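Local coordinates for ribokinase (Cryptococcus neoformans var. grubii serotype A, PDB 6CW5), which probably phosphorylates D-ribose at its O-5 hydroxyl with magnesium-bound ATP, giving D-ribose 5-phosphate for nucleotide synthesis and the pentose phosphate pathway, at residues 20-24 with 75-79; 99-105 with 116-122; 190-196 with 241-247; 228-232 with 255-261. All coordinates share one frame; numbering follows the deposited sequence.

Contact 1 of 4, residues 20-24 with 75-79; sequences SVNID and DGIWV
Val21 and Val79 form the tight end of this contact, their branches reaching toward each other tip to tip, with CG1 of Val21 3.6 Å from CG1 of Val79. Both are buried, and short branched side chains suit the approach of a loop to a helix's first turn. Ile23, one carbon longer, reaches past them to Asp75 and Trp78. Its CG1 lies 4.1 Å from Trp78 CZ2, while CD1 ends 4.0 Å from Trp78 NE1 and 3.8 Å from the backbone O of Asp75. The indole meets this chain at a slant, carried there by a chi1 of 65° that sets Trp78 CG between its backbone N and carbonyl carbon; Val79 CG2 lies over the ring centre. Toward solvent the fit loosens: Trp78 is partly buried, and exposed Asp75 touches Ile23 lightly while its OD1 bonds to Thr101 OG1. Gly76 stands at the N-cap, its CA near Ile23 CD1. Asn22 to Asp24 are predicted to bind substrate, so the contact backs the probable ribose site. Val21 rests on Leu68 and Ile72 of strand 66-73 and on Ala53 of helix 51-61, whereas Ile23 lies near the start of strand 22-29, its backbone bonded to Gly102 and Ala104 of strand 102-109.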
loop_
_atom_site.group_PDB
_atom_site.type_symbol
_atom_site.label_atom_id
_atom_site.label_comp_id
_atom_site.label_asym_id
_atom_site.label_seq_id
_atom_site.Cartn_x
_atom_site.Cartn_y
_atom_site.Cartn_z
ATOM N N SER A 20 -10.749 2.349 8.848
ATOM C CA SER A 20 -11.153 1.083 9.448
ATOM C C SER A 20 -12.599 1.099 9.910
ATOM O O SER A 20 -13.165 2.150 10.220
ATOM C CB SER A 20 -10.248 0.817 10.655
ATOM O OG SER A 20 -10.341 1.919 11.555
ATOM N N VAL A 21 -13.157 -0.113 10.040
ATOM C CA VAL A 21 -14.415 -0.379 10.721
ATOM C C VAL A 21 -14.144 -1.468 11.739
ATOM O O VAL A 21 -13.588 -2.513 11.388
ATOM C CB VAL A 21 -15.505 -0.834 9.741
ATOM C CG1 VAL A 21 -16.828 -1.125 10.476
ATOM C CG2 VAL A 21 -15.690 0.231 8.662
ATOM N N ASN A 22 -14.521 -1.224 12.996
ATOM C CA ASN A 22 -14.326 -2.192 14.065
ATOM C C ASN A 22 -15.649 -2.494 14.738
ATOM O O ASN A 22 -16.517 -1.624 14.874
ATOM C CB ASN A 22 -13.385 -1.682 15.164
ATOM C CG ASN A 22 -11.952 -1.544 14.694
ATOM O OD1 ASN A 22 -11.503 -2.255 13.808
ATOM N ND2 ASN A 22 -11.232 -0.663 15.328
ATOM N N ILE A 23 -15.783 -3.734 15.173
ATOM C CA ILE A 23 -16.763 -4.067 16.203
ATOM C C ILE A 23 -16.023 -3.919 17.525
ATOM O O ILE A 23 -15.067 -4.649 17.780
ATOM C CB ILE A 23 -17.334 -5.472 16.011
ATOM C CG1 ILE A 23 -18.078 -5.516 14.675
ATOM C CG2 ILE A 23 -18.261 -5.830 17.185
ATOM C CD1 ILE A 23 -18.581 -6.912 14.287
ATOM N N ASP A 24 -16.444 -2.951 18.349
ATOM C CA ASP A 24 -15.813 -2.682 19.631
ATOM C C ASP A 24 -16.447 -3.581 20.677
ATOM O O ASP A 24 -17.669 -3.611 20.806
ATOM C CB ASP A 24 -16.011 -1.226 20.056
ATOM C CG ASP A 24 -15.182 -0.238 19.220
ATOM O OD1 ASP A 24 -14.388 -0.681 18.366
ATOM O OD2 ASP A 24 -15.336 0.972 19.461
ATOM N N ASP A 75 -20.214 -10.264 9.239
ATOM C CA ASP A 75 -20.682 -10.013 10.594
ATOM C C ASP A 75 -20.751 -8.532 10.929
ATOM O O ASP A 75 -21.266 -8.179 11.996
ATOM C CB ASP A 75 -19.795 -10.745 11.607
ATOM C CG ASP A 75 -18.333 -10.306 11.575
ATOM O OD1 ASP A 75 -17.883 -9.562 10.663
ATOM O OD2 ASP A 75 -17.613 -10.719 12.514
ATOM N N GLY A 76 -20.268 -7.663 10.045
ATOM C CA GLY A 76 -20.294 -6.237 10.271
ATOM C C GLY A 76 -21.336 -5.502 9.472
ATOM O O GLY A 76 -21.355 -4.257 9.510
ATOM N N ILE A 77 -22.211 -6.194 8.755
ATOM C CA ILE A 77 -23.186 -5.503 7.917
ATOM C C ILE A 77 -24.048 -4.556 8.747
ATOM O O ILE A 77 -24.417 -3.474 8.275
ATOM C CB ILE A 77 -24.021 -6.536 7.135
ATOM C CG1 ILE A 77 -23.163 -7.144 6.023
ATOM C CG2 ILE A 77 -25.281 -5.909 6.555
ATOM C CD1 ILE A 77 -23.723 -8.471 5.479
ATOM N N TRP A 78 -24.323 -4.902 10.010
ATOM C CA TRP A 78 -25.119 -4.010 10.853
ATOM C C TRP A 78 -24.414 -2.675 11.094
ATOM O O TRP A 78 -25.078 -1.648 11.281
ATOM C CB TRP A 78 -25.468 -4.705 12.178
ATOM C CG TRP A 78 -24.268 -5.018 13.051
ATOM C CD1 TRP A 78 -23.480 -6.124 12.991
ATOM C CD2 TRP A 78 -23.741 -4.206 14.110
ATOM N NE1 TRP A 78 -22.492 -6.055 13.948
ATOM C CE2 TRP A 78 -22.636 -4.889 14.650
ATOM C CE3 TRP A 78 -24.105 -2.976 14.662
ATOM C CZ2 TRP A 78 -21.882 -4.377 15.714
ATOM C CZ3 TRP A 78 -23.359 -2.476 15.726
ATOM C CH2 TRP A 78 -22.269 -3.178 16.238
ATOM N N VAL A 79 -23.081 -2.658 11.066
ATOM C CA VAL A 79 -22.352 -1.391 11.152
ATOM C C VAL A 79 -22.461 -0.630 9.837
ATOM O O VAL A 79 -22.649 0.592 9.824
ATOM C CB VAL A 79 -20.884 -1.638 11.528
ATOM C CG1 VAL A 79 -20.134 -0.299 11.696
ATOM C CG2 VAL A 79 -20.787 -2.501 12.802
#

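Contact 2 of 4, residues 99-105 with 116-122; sequences EVTGRAV and IVLHAGA
Arg103 and His119 form a hydrogen-bonded antiparallel pair in the hairpin of strands 102-109 and 115-119, with His119 N giving its proton to Arg103 O at 2.8 Å. Val105 and Val117 pair likewise, and between them Ala104 and Leu118 make a non-hydrogen-bonded pair on the other face. There Ala104 is small enough to lie beside Asp24, predicted to bind substrate, with its CB 3.9 Å from Leu118 CD2. Past the strand ends Gly121, at positive phi, brings the chain round to let Ala122 N bond to Val100 O. Glu99 lies against this turn. Its CB heads toward residues 116-122, and CG, anti to the backbone N, packs 3.6 Å from Ala122 N. A bend at chi2 of 51° then lays CD 3.9 Å from Gly121 C, with OE1 alongside the same peptide. At the tip OE2 takes the proton of its neighbour Val100 N at 2.7 Å, using the anti lone pair, and accepts another from a water at 2.6 Å. That water reaches His119 NE2, whose ring edge Val100 CG2 approaches in plane. Arg103 NH2 forms a salt bridge with Glu25. Two donors on OE2 would favour the ionised carboxylate, and the water links it to the imidazole of His119 and could pass on some of its polarising effect.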
loop_
_atom_site.group_PDB
_atom_site.type_symbol
_atom_site.label_atom_id
_atom_site.label_comp_id
_atom_site.label_asym_id
_atom_site.label_seq_id
_atom_site.Cartn_x
_atom_site.Cartn_y
_atom_site.Cartn_z
ATOM N N GLU A 99 -14.135 -13.576 5.786
ATOM C CA GLU A 99 -13.333 -12.684 6.619
ATOM C C GLU A 99 -14.227 -12.128 7.713
ATOM O O GLU A 99 -15.445 -12.085 7.568
ATOM C CB GLU A 99 -12.721 -11.530 5.818
ATOM C CG GLU A 99 -11.756 -10.663 6.612
ATOM C CD GLU A 99 -10.680 -11.453 7.342
ATOM O OE1 GLU A 99 -9.578 -11.623 6.778
ATOM O OE2 GLU A 99 -10.920 -11.906 8.485
ATOM N N VAL A 100 -13.629 -11.731 8.833
ATOM C CA VAL A 100 -14.404 -11.115 9.901
ATOM C C VAL A 100 -14.112 -9.623 9.916
ATOM O O VAL A 100 -13.021 -9.168 9.545
ATOM C CB VAL A 100 -14.136 -11.741 11.288
ATOM C CG1 VAL A 100 -14.635 -13.194 11.330
ATOM C CG2 VAL A 100 -12.659 -11.632 11.672
ATOM N N THR A 101 -15.111 -8.856 10.338
ATOM C CA THR A 101 -14.898 -7.444 10.609
ATOM C C THR A 101 -13.800 -7.278 11.658
ATOM O O THR A 101 -13.687 -8.079 12.595
ATOM C CB THR A 101 -16.228 -6.839 11.080
ATOM O OG1 THR A 101 -17.223 -7.078 10.069
ATOM C CG2 THR A 101 -16.116 -5.331 11.288
ATOM N N GLY A 102 -12.979 -6.236 11.494
ATOM C CA GLY A 102 -11.980 -5.945 12.496
ATOM C C GLY A 102 -12.612 -5.703 13.852
ATOM O O GLY A 102 -13.790 -5.340 13.980
ATOM N N ARG A 103 -11.816 -5.942 14.889
ATOM C CA ARG A 103 -12.312 -5.899 16.256
ATOM C C ARG A 103 -11.401 -5.040 17.111
ATOM O O ARG A 103 -10.178 -5.024 16.909
ATOM C CB ARG A 103 -12.401 -7.312 16.842
ATOM C CG ARG A 103 -13.382 -8.202 16.080
ATOM C CD ARG A 103 -13.188 -9.626 16.447
ATOM N NE ARG A 103 -13.429 -9.802 17.872
ATOM C CZ ARG A 103 -13.124 -10.904 18.530
ATOM N NH1 ARG A 103 -12.583 -11.929 17.878
ATOM N NH2 ARG A 103 -13.365 -10.982 19.832
ATOM N N ALA A 104 -11.997 -4.294 18.041
ATOM C CA ALA A 104 -11.229 -3.661 19.113
ATOM C C ALA A 104 -11.651 -4.311 20.410
ATOM O O ALA A 104 -12.825 -4.245 20.780
ATOM C CB ALA A 104 -11.447 -2.149 19.187
ATOM N N VAL A 105 -10.711 -4.946 21.098
ATOM C CA VAL A 105 -11.012 -5.537 22.393
ATOM C C VAL A 105 -10.617 -4.495 23.427
ATOM O O VAL A 105 -9.426 -4.229 23.608
ATOM C CB VAL A 105 -10.271 -6.862 22.603
ATOM C CG1 VAL A 105 -10.502 -7.393 24.006
ATOM C CG2 VAL A 105 -10.742 -7.873 21.581
ATOM N N ILE A 116 -6.645 -0.949 24.598
ATOM C CA ILE A 116 -7.269 -1.483 23.394
ATOM C C ILE A 116 -6.319 -2.446 22.701
ATOM O O ILE A 116 -5.137 -2.139 22.505
ATOM C CB ILE A 116 -7.696 -0.346 22.438
ATOM C CG1 ILE A 116 -8.704 0.564 23.178
ATOM C CG2 ILE A 116 -8.318 -0.916 21.170
ATOM C CD1 ILE A 116 -9.212 1.755 22.332
ATOM N N VAL A 117 -6.838 -3.607 22.339
ATOM C CA VAL A 117 -6.152 -4.563 21.474
ATOM C C VAL A 117 -6.923 -4.624 20.170
ATOM O O VAL A 117 -8.116 -4.936 20.171
ATOM C CB VAL A 117 -6.071 -5.948 22.108
ATOM C CG1 VAL A 117 -5.570 -6.954 21.064
ATOM C CG2 VAL A 117 -5.132 -5.903 23.364
ATOM N N LEU A 118 -6.249 -4.338 19.058
ATOM C CA LEU A 118 -6.902 -4.377 17.755
ATOM C C LEU A 118 -6.676 -5.728 17.091
ATOM O O LEU A 118 -5.608 -6.328 17.216
ATOM C CB LEU A 118 -6.336 -3.269 16.861
ATOM C CG LEU A 118 -6.581 -1.839 17.298
ATOM C CD1 LEU A 118 -5.869 -0.891 16.307
ATOM C CD2 LEU A 118 -8.084 -1.570 17.367
ATOM N N HIS A 119 -7.690 -6.221 16.389
ATOM C CA HIS A 119 -7.515 -7.339 15.477
ATOM C C HIS A 119 -7.952 -6.837 14.117
ATOM O O HIS A 119 -9.105 -6.446 13.961
ATOM C CB HIS A 119 -8.362 -8.545 15.923
ATOM C CG HIS A 119 -8.504 -9.601 14.878
ATOM N ND1 HIS A 119 -7.457 -10.412 14.493
ATOM C CD2 HIS A 119 -9.557 -9.954 14.105
ATOM C CE1 HIS A 119 -7.862 -11.235 13.544
ATOM N NE2 HIS A 119 -9.137 -10.984 13.294
ATOM N N ALA A 120 -7.018 -6.780 13.161
ATOM C CA ALA A 120 -7.281 -6.083 11.901
ATOM C C ALA A 120 -8.449 -6.690 11.142
ATOM O O ALA A 120 -9.310 -5.961 10.629
ATOM C CB ALA A 120 -6.043 -6.118 11.017
ATOM N N GLY A 121 -8.454 -8.015 10.985
ATOM C CA GLY A 121 -9.531 -8.652 10.217
ATOM C C GLY A 121 -9.645 -8.032 8.829
ATOM O O GLY A 121 -8.643 -7.773 8.151
ATOM N N ALA A 122 -10.883 -7.732 8.421
ATOM C CA ALA A 122 -11.130 -7.180 7.091
ATOM C C ALA A 122 -10.508 -5.810 6.888
ATOM O O ALA A 122 -10.359 -5.373 5.738
ATOM C CB ALA A 122 -12.647 -7.096 6.838
HETATM O O HOH W 1 -9.412 -12.328 10.560
#

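Contact 3 of 4, residues 190-196 with 241-247; sequences SWLIVNE and VGIICTL
Two neighbouring parallel strands inside the nine-stranded sheet, 191-195 and 242-246, run side by side at 19° and pair residue for residue from Trp191 with Gly242 to Asn195 with Thr246. The ladder passes from Gly242 N to Ser190 O, then from Leu192 N to Gly242 O at 2.8 Å, Ile244 N to Leu192 O, Val194 N to Ile244 O and Thr246 N to Val194 O. The indole of Trp191 leans obliquely across the neighbouring backbone, CE3 only 3.4 Å from Gly242 C, an approach allowed because glycine has no side chain on that face. CZ3 then meets CD1 of Ile244 at 3.8 Å, folded back by a chi2 of -61°; helix 279-292 covers this side, Phe287 stacking edge-to-face with Trp191. Chain topology makes the pair a beta-alpha-beta crossover: from strand 191-195 the chain passes through helices 196-205 and 220-233 before returning along 242-246. On the opposite face lie Leu192, Val194, Ile243 and Cys245; Leu192 CB also meets Val241 CG1, just before the strand, at 4.0 Å, Val194 CG2 lies beside Cys245 CB, and Ile243 reaches Ile228 and Leu231 of helix 220-233. At the C-terminal strand ends, where nucleotides bind in this fold, Asn195 and Thr246 are seen to bind ADP in a crystal structure of this protein, though none is bound to this chain. Thr246 OG1 touches Asn195 CB at 3.4 Å, and Asn195, with CG held between backbone N and carbonyl carbon, turns its amide away to cap Glu198 N through OD1. Glu196 follows, its CB 3.9 Å from Leu247 CD2.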
loop_
_atom_site.group_PDB
_atom_site.type_symbol
_atom_site.label_atom_id
_atom_site.label_comp_id
_atom_site.label_asym_id
_atom_site.label_seq_id
_atom_site.Cartn_x
_atom_site.Cartn_y
_atom_site.Cartn_z
ATOM N N SER A 190 -2.284 18.051 4.789
ATOM C CA SER A 190 -2.721 19.400 5.158
ATOM C C SER A 190 -2.809 19.580 6.667
ATOM O O SER A 190 -2.452 20.649 7.180
ATOM C CB SER A 190 -4.084 19.729 4.546
ATOM O OG SER A 190 -4.139 19.386 3.162
ATOM N N TRP A 191 -3.342 18.578 7.377
ATOM C CA TRP A 191 -3.586 18.684 8.814
ATOM C C TRP A 191 -3.189 17.409 9.532
ATOM O O TRP A 191 -3.580 16.315 9.120
ATOM C CB TRP A 191 -5.059 18.957 9.120
ATOM C CG TRP A 191 -5.488 20.351 8.793
ATOM C CD1 TRP A 191 -6.143 20.781 7.678
ATOM C CD2 TRP A 191 -5.292 21.498 9.619
ATOM N NE1 TRP A 191 -6.373 22.145 7.766
ATOM C CE2 TRP A 191 -5.852 22.601 8.952
ATOM C CE3 TRP A 191 -4.690 21.691 10.871
ATOM C CZ2 TRP A 191 -5.839 23.887 9.492
ATOM C CZ3 TRP A 191 -4.682 22.967 11.415
ATOM C CH2 TRP A 191 -5.249 24.050 10.717
ATOM N N LEU A 192 -2.445 17.558 10.623
ATOM C CA LEU A 192 -2.171 16.460 11.543
ATOM C C LEU A 192 -3.012 16.674 12.793
ATOM O O LEU A 192 -2.973 17.757 13.381
ATOM C CB LEU A 192 -0.680 16.424 11.909
ATOM C CG LEU A 192 -0.258 15.525 13.085
ATOM C CD1 LEU A 192 -0.324 14.039 12.648
ATOM C CD2 LEU A 192 1.161 15.880 13.544
ATOM N N ILE A 193 -3.741 15.641 13.221
ATOM C CA ILE A 193 -4.503 15.680 14.467
ATOM C C ILE A 193 -3.894 14.662 15.421
ATOM O O ILE A 193 -3.887 13.457 15.130
ATOM C CB ILE A 193 -5.994 15.380 14.257
ATOM C CG1 ILE A 193 -6.606 16.327 13.240
ATOM C CG2 ILE A 193 -6.742 15.548 15.596
ATOM C CD1 ILE A 193 -8.130 16.121 13.109
ATOM N N VAL A 194 -3.413 15.140 16.566
ATOM C CA VAL A 194 -2.806 14.301 17.601
ATOM C C VAL A 194 -3.308 14.745 18.966
ATOM O O VAL A 194 -3.792 15.862 19.131
ATOM C CB VAL A 194 -1.259 14.399 17.588
ATOM C CG1 VAL A 194 -0.702 13.656 16.367
ATOM C CG2 VAL A 194 -0.784 15.892 17.597
ATOM N N ASN A 195 -3.158 13.858 19.975
ATOM C CA ASN A 195 -3.206 14.278 21.370
ATOM C C ASN A 195 -1.775 14.502 21.851
ATOM O O ASN A 195 -0.819 14.284 21.109
ATOM C CB ASN A 195 -3.966 13.249 22.231
ATOM C CG ASN A 195 -3.336 11.852 22.188
ATOM O OD1 ASN A 195 -2.118 11.719 22.194
ATOM N ND2 ASN A 195 -4.171 10.810 22.132
ATOM N N GLU A 196 -1.604 14.964 23.106
ATOM C CA GLU A 196 -0.255 15.360 23.507
ATOM C C GLU A 196 0.715 14.179 23.520
ATOM O O GLU A 196 1.909 14.358 23.261
ATOM C CB GLU A 196 -0.263 16.047 24.876
ATOM C CG GLU A 196 -0.587 15.122 26.031
ATOM C CD GLU A 196 -2.076 14.896 26.256
ATOM O OE1 GLU A 196 -2.899 15.208 25.367
ATOM O OE2 GLU A 196 -2.423 14.400 27.355
ATOM N N VAL A 241 2.369 21.573 7.044
ATOM C CA VAL A 241 1.366 20.816 7.797
ATOM C C VAL A 241 0.813 21.671 8.935
ATOM O O VAL A 241 1.581 22.163 9.769
ATOM C CB VAL A 241 1.962 19.513 8.351
ATOM C CG1 VAL A 241 0.857 18.667 9.041
ATOM C CG2 VAL A 241 2.648 18.694 7.248
ATOM N N GLY A 242 -0.518 21.862 8.965
ATOM C CA GLY A 242 -1.147 22.422 10.151
ATOM C C GLY A 242 -1.298 21.351 11.224
ATOM O O GLY A 242 -1.370 20.157 10.931
ATOM N N ILE A 243 -1.318 21.771 12.488
ATOM C CA ILE A 243 -1.359 20.821 13.603
ATOM C C ILE A 243 -2.490 21.190 14.561
ATOM O O ILE A 243 -2.605 22.346 14.983
ATOM C CB ILE A 243 -0.019 20.767 14.367
ATOM C CG1 ILE A 243 1.101 20.261 13.443
ATOM C CG2 ILE A 243 -0.148 19.867 15.611
ATOM C CD1 ILE A 243 2.522 20.707 13.840
ATOM N N ILE A 244 -3.315 20.199 14.898
ATOM C CA ILE A 244 -4.281 20.285 15.991
ATOM C C ILE A 244 -3.784 19.319 17.054
ATOM O O ILE A 244 -3.600 18.133 16.761
ATOM C CB ILE A 244 -5.696 19.872 15.552
ATOM C CG1 ILE A 244 -6.228 20.724 14.388
ATOM C CG2 ILE A 244 -6.647 19.948 16.748
ATOM C CD1 ILE A 244 -6.351 22.176 14.688
ATOM N N CYS A 245 -3.531 19.807 18.261
ATOM C CA CYS A 245 -3.135 18.930 19.364
ATOM C C CYS A 245 -4.211 18.993 20.443
ATOM O O CYS A 245 -4.389 20.034 21.088
ATOM C CB CYS A 245 -1.763 19.320 19.933
ATOM S SG CYS A 245 -1.226 18.156 21.218
ATOM N N THR A 246 -4.945 17.898 20.630
ATOM C CA THR A 246 -5.931 17.854 21.697
ATOM C C THR A 246 -5.214 17.619 23.020
ATOM O O THR A 246 -4.229 16.876 23.086
ATOM C CB THR A 246 -6.978 16.765 21.434
ATOM O OG1 THR A 246 -6.344 15.485 21.387
ATOM C CG2 THR A 246 -7.636 17.002 20.081
ATOM N N LEU A 247 -5.667 18.310 24.066
ATOM C CA LEU A 247 -5.107 18.155 25.399
ATOM C C LEU A 247 -6.169 17.668 26.377
ATOM O O LEU A 247 -6.169 18.067 27.539
ATOM C CB LEU A 247 -4.485 19.462 25.898
ATOM C CG LEU A 247 -3.522 20.249 24.985
ATOM C CD1 LEU A 247 -3.175 21.636 25.580
ATOM C CD2 LEU A 247 -2.249 19.450 24.677
#

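Contact 4 of 4, residues 228-232 with 255-261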
loop_
_atom_site.group_PDB
_atom_site.type_symbol
_atom_site.label_atom_id
_atom_site.label_comp_id
_atom_site.label_asym_id
_atom_site.label_seq_id
_atom_site.Cartn_x
_atom_site.Cartn_y
_atom_site.Cartn_z
ATOM N N ILE A 228 4.669 21.861 19.289
ATOM C CA ILE A 228 4.121 22.099 17.949
ATOM C C ILE A 228 5.087 22.947 17.128
ATOM O O ILE A 228 5.379 22.648 15.962
ATOM C CB ILE A 228 2.748 22.781 18.044
ATOM C CG1 ILE A 228 1.679 21.783 18.511
ATOM C CG2 ILE A 228 2.357 23.367 16.683
ATOM C CD1 ILE A 228 0.337 22.504 18.867
ATOM N N LEU A 229 5.584 24.027 17.722
ATOM C CA LEU A 229 6.487 24.912 16.984
ATOM C C LEU A 229 7.786 24.193 16.626
ATOM O O LEU A 229 8.358 24.412 15.547
ATOM C CB LEU A 229 6.780 26.182 17.792
ATOM C CG LEU A 229 5.591 27.108 18.050
ATOM C CD1 LEU A 229 5.940 28.221 19.000
ATOM C CD2 LEU A 229 5.083 27.682 16.700
ATOM N N GLU A 230 8.268 23.337 17.524
ATOM C CA GLU A 230 9.464 22.546 17.255
ATOM C C GLU A 230 9.227 21.550 16.126
ATOM O O GLU A 230 10.066 21.388 15.220
ATOM C CB GLU A 230 9.893 21.802 18.522
ATOM C CG GLU A 230 11.143 20.994 18.252
ATOM C CD GLU A 230 11.818 20.425 19.485
ATOM O OE1 GLU A 230 11.449 20.790 20.631
ATOM O OE2 GLU A 230 12.747 19.606 19.277
ATOM N N LEU A 231 8.088 20.869 16.176
ATOM C CA LEU A 231 7.738 19.912 15.138
ATOM C C LEU A 231 7.692 20.604 13.791
ATOM O O LEU A 231 8.240 20.096 12.810
ATOM C CB LEU A 231 6.402 19.248 15.477
ATOM C CG LEU A 231 5.891 18.177 14.521
ATOM C CD1 LEU A 231 6.937 17.079 14.366
ATOM C CD2 LEU A 231 4.542 17.576 15.004
ATOM N N HIS A 232 7.106 21.809 13.745
ATOM C CA HIS A 232 7.007 22.549 12.495
ATOM C C HIS A 232 8.360 22.713 11.827
ATOM O O HIS A 232 8.467 22.600 10.604
ATOM C CB HIS A 232 6.388 23.934 12.757
ATOM C CG HIS A 232 6.424 24.847 11.571
ATOM N ND1 HIS A 232 5.638 24.631 10.456
ATOM C CD2 HIS A 232 7.113 25.993 11.331
ATOM C CE1 HIS A 232 5.845 25.600 9.581
ATOM N NE2 HIS A 232 6.752 26.428 10.077
ATOM N N TYR A 255 -2.605 25.121 15.131
ATOM C CA TYR A 255 -1.467 25.792 14.513
ATOM C C TYR A 255 -1.590 25.697 13.002
ATOM O O TYR A 255 -1.638 24.592 12.452
ATOM C CB TYR A 255 -0.134 25.172 14.969
ATOM C CG TYR A 255 1.056 25.659 14.176
ATOM C CD1 TYR A 255 1.627 26.893 14.454
ATOM C CD2 TYR A 255 1.596 24.901 13.146
ATOM C CE1 TYR A 255 2.709 27.356 13.728
ATOM C CE2 TYR A 255 2.680 25.352 12.417
ATOM C CZ TYR A 255 3.231 26.585 12.718
ATOM O OH TYR A 255 4.311 27.060 12.006
ATOM N N GLU A 256 -1.623 26.847 12.334
ATOM C CA GLU A 256 -1.400 26.898 10.891
ATOM C C GLU A 256 0.020 27.336 10.599
ATOM O O GLU A 256 0.565 28.196 11.311
ATOM C CB GLU A 256 -2.376 27.862 10.197
ATOM C CG GLU A 256 -3.817 27.525 10.447
ATOM C CD GLU A 256 -4.736 28.493 9.746
ATOM O OE1 GLU A 256 -5.119 29.500 10.372
ATOM O OE2 GLU A 256 -5.035 28.253 8.559
ATOM N N PRO A 257 0.629 26.746 9.573
ATOM C CA PRO A 257 2.027 27.059 9.255
ATOM C C PRO A 257 2.323 28.552 9.290
ATOM O O PRO A 257 1.640 29.348 8.637
ATOM C CB PRO A 257 2.192 26.497 7.839
ATOM C CG PRO A 257 1.253 25.345 7.809
ATOM C CD PRO A 257 0.051 25.769 8.632
ATOM N N GLY A 258 3.309 28.926 10.096
ATOM C CA GLY A 258 3.765 30.292 10.190
ATOM C C GLY A 258 2.940 31.181 11.089
ATOM O O GLY A 258 3.293 32.353 11.252
ATOM N N LYS A 259 1.858 30.680 11.678
ATOM C CA LYS A 259 0.985 31.535 12.467
ATOM C C LYS A 259 1.209 31.284 13.961
ATOM O O LYS A 259 2.074 30.499 14.364
ATOM C CB LYS A 259 -0.482 31.321 12.082
ATOM C CG LYS A 259 -0.755 31.635 10.610
ATOM C CD LYS A 259 -2.252 31.496 10.296
ATOM C CE LYS A 259 -2.585 31.802 8.827
ATOM N NZ LYS A 259 -4.073 31.816 8.593
ATOM N N GLU A 260 0.435 31.989 14.789
ATOM C CA GLU A 260 0.442 31.749 16.236
ATOM C C GLU A 260 -0.252 30.452 16.586
ATOM O O GLU A 260 -1.296 30.123 16.017
ATOM C CB GLU A 260 -0.293 32.852 16.976
ATOM C CG GLU A 260 0.410 34.193 16.951
ATOM C CD GLU A 260 1.596 34.235 17.877
ATOM O OE1 GLU A 260 1.720 33.377 18.811
ATOM O OE2 GLU A 260 2.409 35.137 17.662
ATOM N N VAL A 261 0.297 29.738 17.570
ATOM C CA VAL A 261 -0.428 28.597 18.133
ATOM C C VAL A 261 -1.617 29.149 18.909
ATOM O O VAL A 261 -1.450 29.965 19.818
ATOM C CB VAL A 261 0.470 27.758 19.051
ATOM C CG1 VAL A 261 -0.382 26.637 19.768
ATOM C CG2 VAL A 261 1.671 27.168 18.283
#
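Tyr255 and His232 make an edge-to-face aromatic pair, joining helix 220-233 to the beta hairpin whose strands are 252-255 and 262-264. The ring planes stand at 65° and the centroids are 5.1 Å apart. The phenol end supplies the edge: its OH sits over the centre of the imidazole, 3.1 Å from His232 CD2 and nearly as close to the other ring atoms. Both residues swing their rings out anti to the backbone N, chi1 172° for His232 and 170° for Tyr255, carrying the two side chains across each other at about a right angle. One helical turn earlier, Ile228 slides past the tyrosine in the opposite direction and lays CG2 3.5 Å from Tyr255 CB. Leu229 crosses on the same side of the ring, farther along it, CD2 being 3.8 Å from Tyr255 CE1, and the same methyl touches Val261 CG2. Branched aliphatic residues suit these places because their methyls fill the angles between the aromatic and the helix. In the next shell the hydroxyl is steadied by the hairpin itself, since Gly258 N donates to Tyr255 OH at 2.9 Å. That amide belongs to a type II turn from Glu256 to Lys259, with Pro257 supplying the constrained second position and Gly258 the positive phi of the third. Farther out, Ile228 rests on Ile243, Cys245 and Leu253, and the backbone of Tyr255 pairs with Ile243. Lys259 N bonds to Glu256 O across the turn, and on its solvent side Lys259 NZ forms a salt bridge 3.1 Å from Glu256 OE1, approaching from above the carboxylate plane.

From the N terminus, contact 1 closes the first loop, bringing strand 22-29 to the start of helix 77-85. Contact 2 follows in series and closes the short loop of a hairpin; the two touch, since strands 22-29 and 102-109 are neighbours in the four-stranded sheet. Both lie on the predicted ribose side. Across the chain's centre, contacts 3 and 4 cross, their segments alternating along the sequence: 190-196, 228-232, 241-247, 255-261. They tie strands 191-195, 242-246 and 252-255 of the large sheet to helix 220-233, contact 3 reaching the nucleotide site at its C-terminal end and contact 4 lying farther out.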